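Local coordinates for protein ATP-dependent 6-phosphofructokinase subunit beta (Saccharomyces cerevisiae, PDB 3O8O) that phosphorylates fructose 6-phosphate to fructose 1,6-bisphosphate with ATP, the first committing step of glycolysis, as the beta subunit of an allosteric hetero-octamer, at residues 520-524 against 534-540; 543-547 against 656-662; 571-577 against 589-593; 635-640 against 653-657. All coordinates share one frame. Numbering follows the deposited sequence.

Interaction 1 (520-524 against 534-540); sequences IPATL and SLGSDTA. With FDP (2,6-di-O-phosphono-beta-D-fructofuranose), chain L.
Three hydrogen bonds tie the extended run 520-523, which turns at Leu524, to residues 534-536 leading into a helix. Ser534 OG, placed by a p rotamer, donates to Thr523 O at a very short 2.5 Å; Leu535 N donates to Pro521 O at 2.8 Å, nearly straight; and Thr523 N gives a weak, bent bond to Leu535 O at 2.9 Å. The result is a single beta bridge of Ala522 with Leu535, whose CA atoms stand 4.0 Å apart. Gly536 then turns at phi 101°, psi -30°, and N-caps the helix from Ser537. Thr523 CB points away from 534-540, and its OG1 donates to FDP (chain L) O2P at 2.7 Å, so the bridged backbone presents part of the activator site. Packing follows the same register: Ala522 CB lies 3.4 Å from Leu535 CB, and Ile520 CG2 3.7 Å from Leu535 CD1. Strand 519-521 is hydrogen-bonded to strand 487-492, helix 669-688 packs against Ile520 and Leu535, and helix 574-583 touches Leu524 and Ser537.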
loop_
_atom_site.group_PDB
_atom_site.type_symbol
_atom_site.label_atom_id
_atom_site.label_comp_id
_atom_site.label_asym_id
_atom_site.label_seq_id
_atom_site.Cartn_x
_atom_site.Cartn_y
_atom_site.Cartn_z
ATOM N N ILE B 520 28.684 3.488 -22.218
ATOM C CA ILE B 520 29.348 4.080 -21.060
ATOM C C ILE B 520 28.336 3.922 -19.939
ATOM O O ILE B 520 27.375 4.678 -19.877
ATOM C CB ILE B 520 29.608 5.584 -21.224
ATOM C CG1 ILE B 520 30.604 5.838 -22.363
ATOM C CG2 ILE B 520 30.129 6.141 -19.905
ATOM C CD1 ILE B 520 30.946 7.305 -22.583
ATOM N N PRO B 521 28.536 2.950 -19.033
ATOM C CA PRO B 521 27.574 2.751 -17.940
ATOM C C PRO B 521 27.376 3.965 -17.039
ATOM O O PRO B 521 28.338 4.647 -16.687
ATOM C CB PRO B 521 28.149 1.556 -17.183
ATOM C CG PRO B 521 28.969 0.846 -18.220
ATOM C CD PRO B 521 29.637 1.981 -18.936
ATOM N N ALA B 522 26.117 4.228 -16.680
ATOM C CA ALA B 522 25.767 5.340 -15.804
ATOM C C ALA B 522 24.390 5.162 -15.148
ATOM O O ALA B 522 23.336 5.133 -15.801
ATOM C CB ALA B 522 25.821 6.634 -16.566
ATOM N N THR B 523 24.431 5.034 -13.829
ATOM C CA THR B 523 23.254 4.847 -12.994
ATOM C C THR B 523 23.808 4.845 -11.585
ATOM O O THR B 523 24.804 4.187 -11.335
ATOM C CB THR B 523 22.609 3.501 -13.243
ATOM O OG1 THR B 523 22.009 3.041 -12.034
ATOM C CG2 THR B 523 23.639 2.488 -13.651
ATOM N N LEU B 524 23.185 5.582 -10.668
ATOM C CA LEU B 524 23.667 5.642 -9.281
ATOM C C LEU B 524 23.640 4.260 -8.605
ATOM O O LEU B 524 24.279 4.047 -7.579
ATOM C CB LEU B 524 22.831 6.656 -8.478
ATOM C CG LEU B 524 21.298 6.470 -8.456
ATOM C CD1 LEU B 524 20.982 5.370 -7.480
ATOM C CD2 LEU B 524 20.558 7.753 -8.019
ATOM N N SER B 534 29.701 2.508 -12.367
ATOM C CA SER B 534 28.895 3.195 -13.354
ATOM C C SER B 534 29.010 4.711 -13.065
ATOM O O SER B 534 29.434 5.107 -11.982
ATOM C CB SER B 534 27.447 2.726 -13.276
ATOM O OG SER B 534 26.881 3.061 -12.033
ATOM N N LEU B 535 28.680 5.560 -14.035
ATOM C CA LEU B 535 28.769 6.995 -13.806
ATOM C C LEU B 535 27.592 7.440 -12.937
ATOM O O LEU B 535 26.474 6.915 -13.052
ATOM C CB LEU B 535 28.747 7.762 -15.142
ATOM C CG LEU B 535 29.980 7.782 -16.045
ATOM C CD1 LEU B 535 29.726 8.709 -17.216
ATOM C CD2 LEU B 535 31.175 8.267 -15.274
ATOM N N GLY B 536 27.853 8.411 -12.070
ATOM C CA GLY B 536 26.816 8.927 -11.191
ATOM C C GLY B 536 26.912 8.358 -9.786
ATOM O O GLY B 536 26.560 8.995 -8.793
ATOM N N SER B 537 27.417 7.142 -9.718
ATOM C CA SER B 537 27.565 6.435 -8.471
ATOM C C SER B 537 28.129 7.265 -7.303
ATOM O O SER B 537 27.484 7.416 -6.269
ATOM C CB SER B 537 28.430 5.211 -8.723
ATOM O OG SER B 537 28.630 4.509 -7.531
ATOM N N ASP B 538 29.330 7.800 -7.461
ATOM C CA ASP B 538 29.950 8.575 -6.398
ATOM C C ASP B 538 29.100 9.793 -6.026
ATOM O O ASP B 538 29.099 10.254 -4.886
ATOM C CB ASP B 538 31.383 9.017 -6.821
ATOM C CG ASP B 538 32.087 9.891 -5.759
ATOM O OD1 ASP B 538 32.529 9.351 -4.713
ATOM O OD2 ASP B 538 32.191 11.123 -5.972
ATOM N N THR B 539 28.369 10.329 -6.984
ATOM C CA THR B 539 27.575 11.500 -6.678
ATOM C C THR B 539 26.431 11.082 -5.778
ATOM O O THR B 539 26.098 11.781 -4.816
ATOM C CB THR B 539 27.056 12.150 -7.964
ATOM O OG1 THR B 539 28.146 12.796 -8.622
ATOM C CG2 THR B 539 26.012 13.178 -7.669
ATOM N N ALA B 540 25.848 9.928 -6.089
ATOM C CA ALA B 540 24.736 9.390 -5.311
ATOM C C ALA B 540 25.228 9.037 -3.912
ATOM O O ALA B 540 24.644 9.439 -2.908
ATOM C CB ALA B 540 24.171 8.133 -6.000
HETATM P P1 FDP L . 17.964 2.093 -12.011
HETATM O O1P FDP L . 18.050 1.758 -13.449
HETATM O O2P FDP L . 19.395 2.528 -11.422
HETATM O O3P FDP L . 17.491 0.827 -11.134
HETATM O O1 FDP L . 17.025 3.462 -8.022
HETATM C C1 FDP L . 17.042 2.845 -9.313
HETATM C C2 FDP L . 16.813 3.892 -10.406
HETATM O O2 FDP L . 16.966 3.323 -11.711
HETATM C C3 FDP L . 17.749 5.084 -10.199
HETATM O O3 FDP L . 18.695 5.110 -11.270
HETATM C C4 FDP L . 16.804 6.275 -10.322
HETATM O O4 FDP L . 17.302 7.335 -9.502
HETATM C C5 FDP L . 15.550 5.678 -9.696
HETATM O O5 FDP L . 15.474 4.394 -10.326
HETATM C C6 FDP L . 14.261 6.449 -9.984
HETATM O O6 FDP L . 13.910 6.347 -11.368
HETATM P P2 FDP L . 12.418 6.684 -11.869
HETATM O O4P FDP L . 12.205 6.278 -13.275
HETATM O O5P FDP L . 11.397 5.953 -10.864
HETATM O O6P FDP L . 12.229 8.264 -11.635
#

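Interaction 2 (543-547 against 656-662); sequences ALMEY and AYPGHVQ. With FDP (2,6-di-O-phosphono-beta-D-fructofuranose), chain L.
One turn of helix, 543-547, runs beside the loop that follows strand 652-656. The loop leaves the strand extended at Ala656, bends at Pro658 (phi -58°, psi -29°), passes Gly659 at positive phi (59°) and winds into a 3-10 turn over 660-662. Ala543 CA is nearest Gln662 CA, 5.4 Å; at the other end Tyr547 CA has Pro658 CA as its nearest, 7.1 Å. Tyr547, chi1 t and chi2 93°, lays one ring face on Pro658 CB in a CH-pi contact; Ala656 CB sits at the ring edge, 3.8 Å from Tyr547 OH, and Val661 CG2 is 4.4 Å from Tyr547 CD1. Ala543 CB packs 3.4 Å from Val661 O, and Leu544 CD2 lies 3.9 Å from Gln662 OE1. Gln662 NE2 donates back to Gly659 O at 2.9 Å, a side-chain bond within the turn, while its OE1 accepts from Gln568 N. Tyr547 OH is hydrogen-bonded to the carbonyl of Pro657 of the neighbouring alpha subunit. No hydrogen bond joins the two segments: helix and loop meet by van der Waals and CH-pi contact, while His660, on the same loop, donates from NE2 to FDP (chain L) O6P at 3.1 Å, contacting the activator's 6-phosphate.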
loop_
_atom_site.group_PDB
_atom_site.type_symbol
_atom_site.label_atom_id
_atom_site.label_comp_id
_atom_site.label_asym_id
_atom_site.label_seq_id
_atom_site.Cartn_x
_atom_site.Cartn_y
_atom_site.Cartn_z
ATOM N N ALA B 543 25.463 11.955 -1.832
ATOM C CA ALA B 543 24.142 12.502 -1.603
ATOM C C ALA B 543 23.490 11.785 -0.444
ATOM O O ALA B 543 22.935 12.410 0.473
ATOM C CB ALA B 543 23.302 12.315 -2.835
ATOM N N LEU B 544 23.552 10.455 -0.509
ATOM C CA LEU B 544 22.964 9.603 0.506
ATOM C C LEU B 544 23.730 9.734 1.798
ATOM O O LEU B 544 23.139 9.904 2.851
ATOM C CB LEU B 544 22.956 8.156 0.041
ATOM C CG LEU B 544 22.351 7.111 0.982
ATOM C CD1 LEU B 544 20.981 7.557 1.418
ATOM C CD2 LEU B 544 22.222 5.775 0.284
ATOM N N MET B 545 25.050 9.692 1.714
ATOM C CA MET B 545 25.878 9.800 2.901
ATOM C C MET B 545 25.610 11.069 3.701
ATOM O O MET B 545 25.473 11.020 4.921
ATOM C CB MET B 545 27.349 9.740 2.533
ATOM C CG MET B 545 28.247 10.009 3.701
ATOM S SD MET B 545 29.929 10.422 3.187
ATOM C CE MET B 545 29.726 12.082 2.675
ATOM N N GLU B 546 25.552 12.214 3.029
ATOM C CA GLU B 546 25.286 13.453 3.745
ATOM C C GLU B 546 23.880 13.445 4.347
ATOM O O GLU B 546 23.673 13.932 5.459
ATOM C CB GLU B 546 25.455 14.646 2.820
ATOM C CG GLU B 546 26.854 14.812 2.370
ATOM C CD GLU B 546 27.051 16.115 1.664
ATOM O OE1 GLU B 546 26.336 16.332 0.672
ATOM O OE2 GLU B 546 27.912 16.925 2.090
ATOM N N TYR B 547 22.919 12.895 3.602
ATOM C CA TYR B 547 21.544 12.810 4.069
ATOM C C TYR B 547 21.577 12.073 5.400
ATOM O O TYR B 547 21.087 12.580 6.418
ATOM C CB TYR B 547 20.710 12.022 3.077
ATOM C CG TYR B 547 19.243 11.873 3.442
ATOM C CD1 TYR B 547 18.297 12.762 2.977
ATOM C CD2 TYR B 547 18.805 10.812 4.243
ATOM C CE1 TYR B 547 16.967 12.611 3.282
ATOM C CE2 TYR B 547 17.458 10.649 4.564
ATOM C CZ TYR B 547 16.548 11.558 4.073
ATOM O OH TYR B 547 15.212 11.421 4.347
ATOM N N ALA B 656 12.626 7.139 6.874
ATOM C CA ALA B 656 13.262 8.254 6.183
ATOM C C ALA B 656 13.316 7.923 4.714
ATOM O O ALA B 656 13.822 6.867 4.340
ATOM C CB ALA B 656 14.657 8.486 6.717
ATOM N N TYR B 657 12.774 8.816 3.892
ATOM C CA TYR B 657 12.769 8.598 2.458
ATOM C C TYR B 657 13.458 9.710 1.674
ATOM O O TYR B 657 12.794 10.581 1.108
ATOM C CB TYR B 657 11.338 8.431 1.954
ATOM C CG TYR B 657 10.655 7.167 2.396
ATOM C CD1 TYR B 657 9.972 7.111 3.596
ATOM C CD2 TYR B 657 10.655 6.045 1.598
ATOM C CE1 TYR B 657 9.285 5.949 3.999
ATOM C CE2 TYR B 657 9.980 4.892 1.978
ATOM C CZ TYR B 657 9.293 4.848 3.181
ATOM O OH TYR B 657 8.616 3.705 3.546
ATOM N N PRO B 658 14.798 9.683 1.619
ATOM C CA PRO B 658 15.561 10.701 0.895
ATOM C C PRO B 658 15.122 10.728 -0.556
ATOM O O PRO B 658 15.188 11.759 -1.221
ATOM C CB PRO B 658 17.014 10.262 1.093
ATOM C CG PRO B 658 16.897 8.812 1.277
ATOM C CD PRO B 658 15.693 8.647 2.142
ATOM N N GLY B 659 14.668 9.586 -1.040
ATOM C CA GLY B 659 14.167 9.532 -2.395
ATOM C C GLY B 659 15.068 9.914 -3.558
ATOM O O GLY B 659 16.152 9.357 -3.735
ATOM N N HIS B 660 14.609 10.858 -4.376
ATOM C CA HIS B 660 15.372 11.282 -5.531
ATOM C C HIS B 660 16.556 12.196 -5.255
ATOM O O HIS B 660 17.351 12.424 -6.167
ATOM C CB HIS B 660 14.455 11.937 -6.570
ATOM C CG HIS B 660 13.690 10.953 -7.405
ATOM N ND1 HIS B 660 12.487 10.403 -7.013
ATOM C CD2 HIS B 660 13.985 10.383 -8.596
ATOM C CE1 HIS B 660 12.078 9.540 -7.927
ATOM N NE2 HIS B 660 12.969 9.509 -8.896
ATOM N N VAL B 661 16.706 12.728 -4.041
ATOM C CA VAL B 661 17.861 13.572 -3.831
ATOM C C VAL B 661 19.027 12.653 -3.970
ATOM O O VAL B 661 20.172 13.081 -4.057
ATOM C CB VAL B 661 17.957 14.215 -2.437
ATOM C CG1 VAL B 661 16.890 15.241 -2.280
ATOM C CG2 VAL B 661 17.926 13.167 -1.372
ATOM N N GLN B 662 18.743 11.372 -3.985
ATOM C CA GLN B 662 19.823 10.441 -4.113
ATOM C C GLN B 662 20.547 10.583 -5.440
ATOM O O GLN B 662 21.583 9.957 -5.629
ATOM C CB GLN B 662 19.315 9.019 -3.900
ATOM C CG GLN B 662 18.836 8.799 -2.472
ATOM C CD GLN B 662 18.409 7.372 -2.209
ATOM O OE1 GLN B 662 19.245 6.468 -2.062
ATOM N NE2 GLN B 662 17.101 7.157 -2.157
HETATM P P1 FDP L . 17.964 2.093 -12.011
HETATM O O1P FDP L . 18.050 1.758 -13.449
HETATM O O2P FDP L . 19.395 2.528 -11.422
HETATM O O3P FDP L . 17.491 0.827 -11.134
HETATM O O1 FDP L . 17.025 3.462 -8.022
HETATM C C1 FDP L . 17.042 2.845 -9.313
HETATM C C2 FDP L . 16.813 3.892 -10.406
HETATM O O2 FDP L . 16.966 3.323 -11.711
HETATM C C3 FDP L . 17.749 5.084 -10.199
HETATM O O3 FDP L . 18.695 5.110 -11.270
HETATM C C4 FDP L . 16.804 6.275 -10.322
HETATM O O4 FDP L . 17.302 7.335 -9.502
HETATM C C5 FDP L . 15.550 5.678 -9.696
HETATM O O5 FDP L . 15.474 4.394 -10.326
HETATM C C6 FDP L . 14.261 6.449 -9.984
HETATM O O6 FDP L . 13.910 6.347 -11.368
HETATM P P2 FDP L . 12.418 6.684 -11.869
HETATM O O4P FDP L . 12.205 6.278 -13.275
HETATM O O5P FDP L . 11.397 5.953 -10.864
HETATM O O6P FDP L . 12.229 8.264 -11.635
#

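Interaction 3 (571-577 against 589-593); sequences NSGYLAT and YVPEE
Asn571 starts the approach in a loop: Asn571 O is 3.3 Å from Pro591 CB, while its side-chain amide is hydrogen-bonded to Asn629 and the carbonyl of Met741. Ser572 (chi1 t) points its CB away from 589-593 and forms an ST turn, OG accepting from Tyr574 N at 3.2 Å; the same OG is hydrogen-bonded to Ser525 O. Gly573 is the N-cap of helix 574-583 and the centre of the contact. Gly573 CA lies 4.9 Å from Val590 CA, 3.6 Å from Val590 CG1 and 3.8 Å from Pro591 CD; a CB here would clash with Val590 CG1 and Glu592 OE1. From Gly573 N a nearly linear hydrogen bond of 2.8 Å runs to Glu592 OE2. Ala576 CB reaches Val590 CG1 at 4.1 Å, Thr577 N closes the first helical turn on Gly573 O at 2.9 Å, and Thr577 OG1 lies 4.0 Å from Val590 CG1. Helix 574-583 joins strands 561-567 and 587-589 of the parallel sheet, so the loop leaving the second strand beyond Tyr589 returns to the helix start, next to Gly570 of the activator site. A carboxylate thus meets a backbone NH at the helix N-terminus, where negative charge also suits the helix dipole.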
loop_
_atom_site.group_PDB
_atom_site.type_symbol
_atom_site.label_atom_id
_atom_site.label_comp_id
_atom_site.label_asym_id
_atom_site.label_seq_id
_atom_site.Cartn_x
_atom_site.Cartn_y
_atom_site.Cartn_z
ATOM N N ASN B 571 17.908 -3.673 -7.606
ATOM C CA ASN B 571 18.277 -4.934 -7.008
ATOM C C ASN B 571 19.735 -4.972 -6.588
ATOM O O ASN B 571 20.240 -6.037 -6.174
ATOM C CB ASN B 571 18.008 -6.080 -7.976
ATOM C CG ASN B 571 16.542 -6.286 -8.246
ATOM O OD1 ASN B 571 15.724 -6.250 -7.339
ATOM N ND2 ASN B 571 16.208 -6.529 -9.490
ATOM N N SER B 572 20.413 -3.835 -6.704
ATOM C CA SER B 572 21.819 -3.756 -6.336
ATOM C C SER B 572 22.041 -3.093 -4.984
ATOM O O SER B 572 21.670 -1.931 -4.782
ATOM C CB SER B 572 22.603 -2.991 -7.387
ATOM O OG SER B 572 23.906 -2.728 -6.898
ATOM N N GLY B 573 22.671 -3.835 -4.075
ATOM C CA GLY B 573 22.954 -3.321 -2.746
ATOM C C GLY B 573 24.218 -2.474 -2.679
ATOM O O GLY B 573 24.681 -2.078 -1.607
ATOM N N TYR B 574 24.774 -2.173 -3.838
ATOM C CA TYR B 574 25.978 -1.382 -3.878
ATOM C C TYR B 574 25.867 -0.070 -3.083
ATOM O O TYR B 574 26.660 0.186 -2.169
ATOM C CB TYR B 574 26.348 -1.079 -5.324
ATOM C CG TYR B 574 27.558 -0.196 -5.422
ATOM C CD1 TYR B 574 28.845 -0.709 -5.242
ATOM C CD2 TYR B 574 27.418 1.154 -5.691
ATOM C CE1 TYR B 574 29.957 0.110 -5.340
ATOM C CE2 TYR B 574 28.502 1.969 -5.790
ATOM C CZ TYR B 574 29.774 1.455 -5.622
ATOM O OH TYR B 574 30.844 2.301 -5.801
ATOM N N LEU B 575 24.885 0.760 -3.430
ATOM C CA LEU B 575 24.707 2.046 -2.763
ATOM C C LEU B 575 24.456 1.944 -1.262
ATOM O O LEU B 575 25.078 2.652 -0.467
ATOM C CB LEU B 575 23.581 2.819 -3.429
ATOM C CG LEU B 575 23.220 4.201 -2.843
ATOM C CD1 LEU B 575 24.386 5.197 -2.829
ATOM C CD2 LEU B 575 22.083 4.749 -3.665
ATOM N N ALA B 576 23.546 1.070 -0.862
ATOM C CA ALA B 576 23.263 0.915 0.557
ATOM C C ALA B 576 24.524 0.469 1.313
ATOM O O ALA B 576 24.816 0.968 2.404
ATOM C CB ALA B 576 22.153 -0.099 0.742
ATOM N N THR B 577 25.271 -0.459 0.719
ATOM C CA THR B 577 26.479 -0.978 1.343
ATOM C C THR B 577 27.528 0.070 1.594
ATOM O O THR B 577 27.940 0.270 2.739
ATOM C CB THR B 577 27.127 -2.088 0.522
ATOM O OG1 THR B 577 26.236 -3.211 0.452
ATOM C CG2 THR B 577 28.441 -2.510 1.167
ATOM N N TYR B 589 20.158 -3.377 5.047
ATOM C CA TYR B 589 19.492 -4.482 4.385
ATOM C C TYR B 589 19.600 -4.291 2.869
ATOM O O TYR B 589 19.342 -3.192 2.368
ATOM C CB TYR B 589 18.022 -4.531 4.810
ATOM C CG TYR B 589 17.810 -4.862 6.263
ATOM C CD1 TYR B 589 16.987 -4.075 7.060
ATOM C CD2 TYR B 589 18.440 -5.948 6.849
ATOM C CE1 TYR B 589 16.805 -4.370 8.415
ATOM C CE2 TYR B 589 18.268 -6.250 8.191
ATOM C CZ TYR B 589 17.450 -5.461 8.969
ATOM O OH TYR B 589 17.253 -5.761 10.301
ATOM N N VAL B 590 19.971 -5.351 2.144
ATOM C CA VAL B 590 20.119 -5.271 0.695
ATOM C C VAL B 590 19.294 -6.268 -0.079
ATOM O O VAL B 590 18.933 -7.311 0.435
ATOM C CB VAL B 590 21.556 -5.428 0.307
ATOM C CG1 VAL B 590 22.310 -4.147 0.684
ATOM C CG2 VAL B 590 22.150 -6.650 1.005
ATOM N N PRO B 591 19.010 -5.971 -1.355
ATOM C CA PRO B 591 18.197 -6.871 -2.179
ATOM C C PRO B 591 18.733 -8.272 -2.264
ATOM O O PRO B 591 17.986 -9.238 -2.206
ATOM C CB PRO B 591 18.183 -6.187 -3.548
ATOM C CG PRO B 591 18.493 -4.737 -3.238
ATOM C CD PRO B 591 19.535 -4.850 -2.156
ATOM N N GLU B 592 20.041 -8.382 -2.405
ATOM C CA GLU B 592 20.656 -9.685 -2.530
ATOM C C GLU B 592 20.489 -10.581 -1.303
ATOM O O GLU B 592 20.545 -11.796 -1.417
ATOM C CB GLU B 592 22.126 -9.497 -2.879
ATOM C CG GLU B 592 22.313 -8.584 -4.101
ATOM C CD GLU B 592 22.696 -7.151 -3.734
ATOM O OE1 GLU B 592 22.343 -6.713 -2.618
ATOM O OE2 GLU B 592 23.342 -6.462 -4.569
ATOM N N GLU B 593 20.257 -9.986 -0.138
ATOM C CA GLU B 593 20.092 -10.749 1.091
ATOM C C GLU B 593 18.673 -10.833 1.598
ATOM O O GLU B 593 18.261 -11.866 2.122
ATOM C CB GLU B 593 20.930 -10.160 2.199
ATOM C CG GLU B 593 22.380 -10.505 2.134
ATOM C CD GLU B 593 23.099 -10.006 3.365
ATOM O OE1 GLU B 593 22.555 -10.208 4.470
ATOM O OE2 GLU B 593 24.194 -9.416 3.235
#

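Interaction 4 (635-640 against 653-657); sequences SATKLA and AKPAY. With FDP (2,6-di-O-phosphono-beta-D-fructofuranose), chain J.
This is a helix laid on the outermost strand, within this chain, of a four-stranded parallel sheet, the helix-to-strand half of a beta-alpha-beta connection that runs from strand 622-627 through helix 636-647 to strand 652-656. The axes of helix 636-640 and strand 653-656 are 6.7 Å apart and antiparallel at 176°. Ala653, near the start of the strand, has its CB toward the helix, 4.1 Å from Ala640 CB; the CA atoms of these two residues are 4.8 Å apart, as two methyl side chains allow. Lys654 CB points away from the helix, and the side chain ends beside a second FDP (chain J), which it probably helps to bind together with Arg561 and residues of the alpha subunit. Pro655 turns back to the helix: its CB is 3.6 Å from Thr637 CA, its CD 3.9 Å from Ala640 CB, and its CA 5.0 Å from Thr637 CA. Ala656 points away again, as strand alternation demands, its backbone hydrogen-bonded to strand 561-567. Tyr657, chi1 m and chi2 87°, swings its ring across the start of the helix, so that CZ lies 3.5 Å from Ala636 CB. Ser635, the N-cap just ahead of that helix, accepts through OG (chi1 p) from Lys638 N at 2.9 Å. Thr637 (chi1 m) brings its OG1 near the plane of the Tyr657 ring and makes a 2.7 Å hydrogen bond with Tyr657 OH.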
loop_
_atom_site.group_PDB
_atom_site.type_symbol
_atom_site.label_atom_id
_atom_site.label_comp_id
_atom_site.label_asym_id
_atom_site.label_seq_id
_atom_site.Cartn_x
_atom_site.Cartn_y
_atom_site.Cartn_z
ATOM N N SER B 635 8.337 -2.148 4.095
ATOM C CA SER B 635 8.834 -0.853 3.637
ATOM C C SER B 635 9.575 -0.152 4.752
ATOM O O SER B 635 9.432 -0.496 5.921
ATOM C CB SER B 635 7.681 0.053 3.230
ATOM O OG SER B 635 7.070 0.622 4.380
ATOM N N ALA B 636 10.343 0.860 4.398
ATOM C CA ALA B 636 11.063 1.599 5.408
ATOM C C ALA B 636 10.062 2.002 6.481
ATOM O O ALA B 636 10.373 1.958 7.670
ATOM C CB ALA B 636 11.692 2.817 4.799
ATOM N N THR B 637 8.857 2.380 6.061
ATOM C CA THR B 637 7.817 2.784 6.998
ATOM C C THR B 637 7.363 1.632 7.851
ATOM O O THR B 637 7.342 1.732 9.073
ATOM C CB THR B 637 6.600 3.330 6.284
ATOM O OG1 THR B 637 6.985 4.478 5.532
ATOM C CG2 THR B 637 5.550 3.751 7.251
ATOM N N LYS B 638 7.006 0.520 7.231
ATOM C CA LYS B 638 6.536 -0.606 8.035
ATOM C C LYS B 638 7.602 -1.173 8.936
ATOM O O LYS B 638 7.323 -1.670 10.030
ATOM C CB LYS B 638 5.990 -1.727 7.159
ATOM C CG LYS B 638 4.488 -1.681 7.024
ATOM C CD LYS B 638 3.859 -1.717 8.378
ATOM C CE LYS B 638 2.399 -1.435 8.267
ATOM N NZ LYS B 638 1.789 -1.597 9.596
ATOM N N LEU B 639 8.829 -1.107 8.456
ATOM C CA LEU B 639 9.960 -1.615 9.190
ATOM C C LEU B 639 10.100 -0.833 10.493
ATOM O O LEU B 639 10.288 -1.426 11.559
ATOM C CB LEU B 639 11.200 -1.458 8.329
ATOM C CG LEU B 639 12.184 -2.597 8.356
ATOM C CD1 LEU B 639 11.424 -3.899 8.264
ATOM C CD2 LEU B 639 13.151 -2.427 7.200
ATOM N N ALA B 640 10.005 0.496 10.415
ATOM C CA ALA B 640 10.116 1.327 11.613
ATOM C C ALA B 640 9.007 0.935 12.594
ATOM O O ALA B 640 9.248 0.782 13.784
ATOM C CB ALA B 640 9.993 2.781 11.256
ATOM N N ALA B 653 11.724 3.767 16.318
ATOM C CA ALA B 653 12.302 3.974 15.004
ATOM C C ALA B 653 11.356 4.742 14.118
ATOM O O ALA B 653 10.135 4.582 14.220
ATOM C CB ALA B 653 12.621 2.660 14.358
ATOM N N LYS B 654 11.922 5.573 13.243
ATOM C CA LYS B 654 11.126 6.358 12.307
ATOM C C LYS B 654 11.617 6.091 10.905
ATOM O O LYS B 654 12.746 5.671 10.697
ATOM C CB LYS B 654 11.232 7.863 12.583
ATOM C CG LYS B 654 10.638 8.325 13.897
ATOM C CD LYS B 654 9.277 7.710 14.107
ATOM C CE LYS B 654 8.541 8.319 15.283
ATOM N NZ LYS B 654 7.973 9.636 14.939
ATOM N N PRO B 655 10.766 6.324 9.916
ATOM C CA PRO B 655 11.216 6.080 8.545
ATOM C C PRO B 655 11.837 7.341 7.923
ATOM O O PRO B 655 11.622 8.471 8.394
ATOM C CB PRO B 655 9.928 5.635 7.841
ATOM C CG PRO B 655 8.889 6.436 8.558
ATOM C CD PRO B 655 9.304 6.445 9.995
ATOM N N ALA B 656 12.626 7.139 6.874
ATOM C CA ALA B 656 13.262 8.254 6.183
ATOM C C ALA B 656 13.316 7.923 4.714
ATOM O O ALA B 656 13.822 6.867 4.340
ATOM C CB ALA B 656 14.657 8.486 6.717
ATOM N N TYR B 657 12.774 8.816 3.892
ATOM C CA TYR B 657 12.769 8.598 2.458
ATOM C C TYR B 657 13.458 9.710 1.674
ATOM O O TYR B 657 12.794 10.581 1.108
ATOM C CB TYR B 657 11.338 8.431 1.954
ATOM C CG TYR B 657 10.655 7.167 2.396
ATOM C CD1 TYR B 657 9.972 7.111 3.596
ATOM C CD2 TYR B 657 10.655 6.045 1.598
ATOM C CE1 TYR B 657 9.285 5.949 3.999
ATOM C CE2 TYR B 657 9.980 4.892 1.978
ATOM C CZ TYR B 657 9.293 4.848 3.181
ATOM O OH TYR B 657 8.616 3.705 3.546
HETATM P P1 FDP J . 6.041 19.665 15.131
HETATM O O1P FDP J . 6.305 20.498 16.326
HETATM O O2P FDP J . 4.838 20.265 14.245
HETATM O O3P FDP J . 5.596 18.171 15.532
HETATM O O1 FDP J . 6.485 18.346 10.779
HETATM C C1 FDP J . 6.477 19.242 11.894
HETATM C C2 FDP J . 7.348 18.667 13.013
HETATM O O2 FDP J . 7.328 19.503 14.176
HETATM C C3 FDP J . 8.799 18.498 12.554
HETATM O O3 FDP J . 9.606 19.549 13.093
HETATM C C4 FDP J . 9.185 17.193 13.244
HETATM O O4 FDP J . 10.298 16.631 12.542
HETATM C C5 FDP J . 7.896 16.412 12.999
HETATM O O5 FDP J . 6.863 17.355 13.332
HETATM C C6 FDP J . 7.743 15.173 13.884
HETATM O O6 FDP J . 8.833 14.261 13.743
HETATM P P2 FDP J . 8.912 12.988 14.725
HETATM O O4P FDP J . 8.126 11.852 14.193
HETATM O O5P FDP J . 10.471 12.625 14.897
HETATM O O6P FDP J . 8.392 13.502 16.159
#

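The four contacts lie in the C-terminal regulatory domain, and the first three share one region beside the FDP of chain L. Interactions 1 and 2 use successive turns of helix 537-558 and meet where Leu524 CD2 comes 3.4 Å from Gln662 O; both hydrogen-bond that FDP, one at each phosphate. Interaction 3 abuts both through Leu575, whose CG is 3.6 Å from Leu544 CD2 and whose CD2 is 4.0 Å from Leu524 CD1. Interaction 4 shares Ala656 and Tyr657 with interaction 2, so strand 652-656 runs from the neighbourhood of a second FDP toward the loop at the first. Interactions 1 and 4 do not touch, their nearest atoms being about 12 Å apart.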